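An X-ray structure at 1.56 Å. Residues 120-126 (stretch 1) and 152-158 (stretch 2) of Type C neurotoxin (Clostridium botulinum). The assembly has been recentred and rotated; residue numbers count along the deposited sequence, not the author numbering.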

ATOM      1  N   TYR A 120      -9.065   5.460  31.038  1.00 22.89           N
ATOM      2  CA  TYR A 120      -8.393   5.608  29.753  1.00 23.36           C
ATOM      3  C   TYR A 120      -9.230   6.355  28.722  1.00 23.25           C
ATOM      4  O   TYR A 120     -10.452   6.495  28.860  1.00 24.36           O
ATOM      5  CB  TYR A 120      -7.960   4.253  29.192  1.00 24.04           C
ATOM      6  CG  TYR A 120      -9.108   3.386  28.748  1.00 26.20           C
ATOM      7  CD1 TYR A 120      -9.774   2.569  29.649  1.00 30.71           C
ATOM      8  CD2 TYR A 120      -9.528   3.391  27.428  1.00 30.45           C
ATOM      9  CE1 TYR A 120     -10.826   1.776  29.247  1.00 33.44           C
ATOM     10  CE2 TYR A 120     -10.575   2.592  27.011  1.00 33.42           C
ATOM     11  CZ  TYR A 120     -11.220   1.792  27.927  1.00 36.36           C
ATOM     12  OH  TYR A 120     -12.271   1.004  27.523  1.00 46.42           O
ATOM     13  N   LYS A 121      -8.544   6.870  27.713  1.00 19.97           N
ATOM     14  CA  LYS A 121      -9.184   7.467  26.541  1.00 23.30           C
ATOM     15  C   LYS A 121      -8.628   6.752  25.325  1.00 23.21           C
ATOM     16  O   LYS A 121      -7.510   6.242  25.361  1.00 21.89           O
ATOM     17  CB  LYS A 121      -8.871   8.962  26.438  1.00 22.15           C
ATOM     18  CG  LYS A 121      -9.354   9.790  27.619  1.00 24.17           C
ATOM     19  CD  LYS A 121     -10.862   9.689  27.775  1.00 25.94           C
ATOM     20  CE  LYS A 121     -11.383  10.697  28.794  1.00 32.75           C
ATOM     21  NZ  LYS A 121     -11.562  12.044  28.178  1.00 34.36           N
ATOM     22  N   SER A 122      -9.400   6.704  24.250  1.00 21.35           N
ATOM     23  CA  SER A 122      -8.937   6.005  23.056  1.00 19.52           C
ATOM     24  C   SER A 122      -9.255   6.750  21.767  1.00 22.51           C
ATOM     25  O   SER A 122     -10.214   7.528  21.689  1.00 23.86           O
ATOM     26  CB  SER A 122      -9.531   4.597  23.004  1.00 23.21           C
ATOM     27  OG  SER A 122     -10.934   4.648  22.880  1.00 32.66           O
ATOM     28  N   LEU A 123      -8.420   6.512  20.760  1.00 20.35           N
ATOM     29  CA  LEU A 123      -8.693   6.921  19.390  1.00 20.76           C
ATOM     30  C   LEU A 123      -8.916   5.630  18.633  1.00 18.99           C
ATOM     31  O   LEU A 123      -8.123   4.706  18.751  1.00 21.16           O
ATOM     32  CB  LEU A 123      -7.489   7.647  18.800  1.00 20.20           C
ATOM     33  CG  LEU A 123      -7.144   8.990  19.448  1.00 18.86           C
ATOM     34  CD1 LEU A 123      -5.710   9.375  19.075  1.00 21.17           C
ATOM     35  CD2 LEU A 123      -8.150  10.032  18.963  1.00 20.51           C
ATOM     36  N   ILE A 124      -9.994   5.572  17.864  1.00 20.26           N
ATOM     37  CA  ILE A 124     -10.357   4.353  17.162  1.00 22.18           C
ATOM     38  C   ILE A 124     -10.575   4.664  15.691  1.00 22.31           C
ATOM     39  O   ILE A 124     -11.245   5.635  15.343  1.00 24.41           O
ATOM     40  CB  ILE A 124     -11.624   3.723  17.766  1.00 23.56           C
ATOM     41  CG1 ILE A 124     -11.431   3.466  19.262  1.00 28.35           C
ATOM     42  CG2 ILE A 124     -11.946   2.399  17.070  1.00 24.66           C
ATOM     43  CD1 ILE A 124     -12.727   3.136  20.003  1.00 32.68           C
ATOM     44  N   PHE A 125      -9.990   3.850  14.825  1.00 20.06           N
ATOM     45  CA  PHE A 125     -10.177   4.029  13.392  1.00 21.18           C
ATOM     46  C   PHE A 125     -10.529   2.698  12.737  1.00 20.81           C
ATOM     47  O   PHE A 125      -9.784   1.713  12.844  1.00 19.84           O
ATOM     48  CB  PHE A 125      -8.914   4.609  12.756  1.00 20.61           C
ATOM     49  CG  PHE A 125      -9.001   4.782  11.267  1.00 20.60           C
ATOM     50  CD1 PHE A 125      -9.844   5.739  10.715  1.00 22.70           C
ATOM     51  CD2 PHE A 125      -8.251   3.982  10.414  1.00 23.13           C
ATOM     52  CE1 PHE A 125      -9.919   5.906   9.344  1.00 21.58           C
ATOM     53  CE2 PHE A 125      -8.339   4.134   9.030  1.00 22.69           C
ATOM     54  CZ  PHE A 125      -9.171   5.093   8.497  1.00 20.96           C
ATOM     55  N   ASP A 126     -11.668   2.678  12.051  1.00 21.37           N
ATOM     56  CA  ASP A 126     -12.107   1.500  11.311  1.00 21.63           C
ATOM     57  C   ASP A 126     -11.387   1.442   9.966  1.00 21.99           C
ATOM     58  O   ASP A 126     -11.814   2.058   8.989  1.00 24.12           O
ATOM     59  CB  ASP A 126     -13.621   1.578  11.103  1.00 23.51           C
ATOM     60  CG  ASP A 126     -14.188   0.379  10.362  1.00 26.51           C
ATOM     61  OD1 ASP A 126     -13.414  -0.480   9.903  1.00 24.29           O
ATOM     62  OD2 ASP A 126     -15.433   0.303  10.235  1.00 32.51           O
ATOM     63  N   TYR A 152      -5.706  17.453  23.714  1.00 24.85           N
ATOM     64  CA  TYR A 152      -6.207  16.318  22.944  1.00 24.07           C
ATOM     65  C   TYR A 152      -5.136  15.385  22.432  1.00 21.42           C
ATOM     66  O   TYR A 152      -3.976  15.757  22.237  1.00 22.12           O
ATOM     67  CB  TYR A 152      -7.031  16.820  21.750  1.00 23.92           C
ATOM     68  CG  TYR A 152      -8.055  17.795  22.218  1.00 21.40           C
ATOM     69  CD1 TYR A 152      -7.713  19.113  22.420  1.00 28.88           C
ATOM     70  CD2 TYR A 152      -9.334  17.384  22.544  1.00 23.45           C
ATOM     71  CE1 TYR A 152      -8.619  19.998  22.906  1.00 22.76           C
ATOM     72  CE2 TYR A 152     -10.260  18.283  23.035  1.00 24.68           C
ATOM     73  CZ  TYR A 152      -9.879  19.589  23.206  1.00 26.92           C
ATOM     74  OH  TYR A 152     -10.752  20.531  23.696  1.00 28.14           O
ATOM     75  N   MET A 153      -5.548  14.150  22.206  1.00 21.06           N
ATOM     76  CA  MET A 153      -4.766  13.293  21.332  1.00 18.98           C
ATOM     77  C   MET A 153      -5.539  13.156  20.028  1.00 20.90           C
ATOM     78  O   MET A 153      -6.767  13.153  20.015  1.00 21.55           O
ATOM     79  CB  MET A 153      -4.467  11.960  21.992  1.00 21.35           C
ATOM     80  CG  MET A 153      -5.665  11.185  22.433  1.00 21.61           C
ATOM     81  SD  MET A 153      -5.096   9.703  23.274  1.00 29.78           S
ATOM     82  CE  MET A 153      -6.667   8.905  23.557  1.00 26.01           C
ATOM     83  N   LYS A 154      -4.811  13.083  18.921  1.00 19.12           N
ATOM     84  CA  LYS A 154      -5.421  13.134  17.610  1.00 17.47           C
ATOM     85  C   LYS A 154      -4.832  12.039  16.745  1.00 16.68           C
ATOM     86  O   LYS A 154      -3.641  11.758  16.826  1.00 19.64           O
ATOM     87  CB  LYS A 154      -5.175  14.490  16.958  1.00 19.80           C
ATOM     88  CG  LYS A 154      -5.970  15.627  17.627  1.00 22.23           C
ATOM     89  CD  LYS A 154      -5.334  17.007  17.387  1.00 24.43           C
ATOM     90  CE  LYS A 154      -5.600  17.552  15.992  1.00 24.49           C
ATOM     91  NZ  LYS A 154      -4.875  18.848  15.764  1.00 28.83           N
ATOM     92  N   LEU A 155      -5.692  11.437  15.936  1.00 16.89           N
ATOM     93  CA  LEU A 155      -5.300  10.346  15.054  1.00 17.47           C
ATOM     94  C   LEU A 155      -5.372  10.777  13.601  1.00 17.79           C
ATOM     95  O   LEU A 155      -6.432  11.195  13.114  1.00 18.52           O
ATOM     96  CB  LEU A 155      -6.229   9.156  15.279  1.00 18.30           C
ATOM     97  CG  LEU A 155      -6.018   7.984  14.322  1.00 19.51           C
ATOM     98  CD1 LEU A 155      -4.588   7.502  14.406  1.00 23.41           C
ATOM     99  CD2 LEU A 155      -6.977   6.879  14.700  1.00 23.12           C
ATOM    100  N   TYR A 156      -4.234  10.661  12.914  1.00 17.36           N
ATOM    101  CA  TYR A 156      -4.120  10.982  11.494  1.00 16.54           C
ATOM    102  C   TYR A 156      -3.895   9.693  10.725  1.00 18.12           C
ATOM    103  O   TYR A 156      -3.139   8.839  11.171  1.00 18.01           O
ATOM    104  CB  TYR A 156      -2.922  11.893  11.230  1.00 18.50           C
ATOM    105  CG  TYR A 156      -3.089  13.287  11.789  1.00 18.49           C
ATOM    106  CD1 TYR A 156      -2.951  13.523  13.149  1.00 19.58           C
ATOM    107  CD2 TYR A 156      -3.384  14.357  10.960  1.00 18.64           C
ATOM    108  CE1 TYR A 156      -3.103  14.799  13.671  1.00 21.80           C
ATOM    109  CE2 TYR A 156      -3.555  15.651  11.485  1.00 19.51           C
ATOM    110  CZ  TYR A 156      -3.400  15.849  12.842  1.00 22.06           C
ATOM    111  OH  TYR A 156      -3.566  17.114  13.388  1.00 23.29           O
ATOM    112  N   ILE A 157      -4.568   9.573   9.586  1.00 16.31           N
ATOM    113  CA  ILE A 157      -4.371   8.444   8.665  1.00 16.08           C
ATOM    114  C   ILE A 157      -3.966   9.007   7.312  1.00 20.09           C
ATOM    115  O   ILE A 157      -4.691   9.809   6.711  1.00 18.72           O
ATOM    116  CB  ILE A 157      -5.650   7.582   8.512  1.00 18.00           C
ATOM    117  CG1 ILE A 157      -6.075   6.991   9.858  1.00 17.27           C
ATOM    118  CG2 ILE A 157      -5.424   6.469   7.452  1.00 17.21           C
ATOM    119  CD1 ILE A 157      -5.046   6.022  10.454  1.00 18.10           C
ATOM    120  N   ASN A 158      -2.797   8.585   6.839  1.00 18.26           N
ATOM    121  CA  ASN A 158      -2.256   9.087   5.586  1.00 19.69           C
ATOM    122  C   ASN A 158      -2.254  10.619   5.536  1.00 19.99           C
ATOM    123  O   ASN A 158      -2.587  11.236   4.518  1.00 19.99           O
ATOM    124  CB  ASN A 158      -2.999   8.470   4.396  1.00 18.83           C
ATOM    125  CG  ASN A 158      -2.776   6.973   4.298  1.00 19.41           C
ATOM    126  OD1 ASN A 158      -1.769   6.465   4.771  1.00 20.28           O
ATOM    127  ND2 ASN A 158      -3.719   6.264   3.696  1.00 21.32           N
TER

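The two stretches are largely strands, running in nearly the same direction, their N-to-C axes 15° apart, yet they are not hydrogen-bonded neighbours in a sheet. Their axes come no closer than 7.6 Å, and no hydrogen bond passes between them. What joins them is side-chain packing. The nearest pair of CA atoms, those of Leu123 and Leu155, lie 6.5 Å apart, and around this point the alternation of an extended chain turns every second residue toward the partner: Lys121, Leu123 and Phe125 on one strand, Met153, Leu155 and Ile157 on the other.

Tyr120, the first residue of stretch 1, points sideways and makes no contact. Lys121 is the first residue to touch. Its CA-to-CB bond points toward the second strand, but the end of the side chain leads away, and NZ finds a hydrogen bond elsewhere in the structure. The contact is therefore left to the base of the side chain and the backbone: CB of Lys121 lies 3.6 Å from CE of Met153, and O of Lys121 is 3.3 Å from the same methyl. A lysine suits such a place because its aliphatic base can pack against an apolar neighbour while its charge is carried off to a polar partner. Met153 reaches across with chi2 and chi3 both t, an extended chain beyond CB that brings its terminal methyl up to the first strand. The same CE lies 3.6 Å from N of Ser122, whose own side chain points away and whose OG is hydrogen-bonded elsewhere.

Leu123 is buried and gives up more surface to the partner strand than any other residue of either stretch. Its CD1 sits 3.8 Å from CG of Met153 and also 3.8 Å from CB of Leu155, so that one methyl packs against two successive inward-facing side chains. Between them it meets backbone, with CD1 of Leu123 3.6 Å from C of Lys154; the side chain of Lys154 itself points away, and its NZ makes a weak hydrogen bond to OH of Tyr156, 3.2 Å long. A branched, wholly apolar side chain suits this buried position: it brings no polar group of its own that would need a partner, and its methyls can fill the space between Met153 and Leu155.

Ile124 points away and contributes little beyond its backbone, its C atom lying 4.3 Å from CD2 of Leu155. Phe125 turns back toward the partner and makes two different contacts. Near the backbone, its CB lies 3.6 Å from CD2 of Leu155. Farther out, the ring receives Ile157, whose CG1 stands 3.6 Å from the centroid of the Phe125 ring and only 8° off its normal. This is a CH-pi contact over the face, in which an aliphatic carbon is set against the pi cloud. The flat ring offers a broad apolar surface to the branched isoleucine. With Asp126 the contact has ended: its side chain stays 9.2 Å from the other stretch.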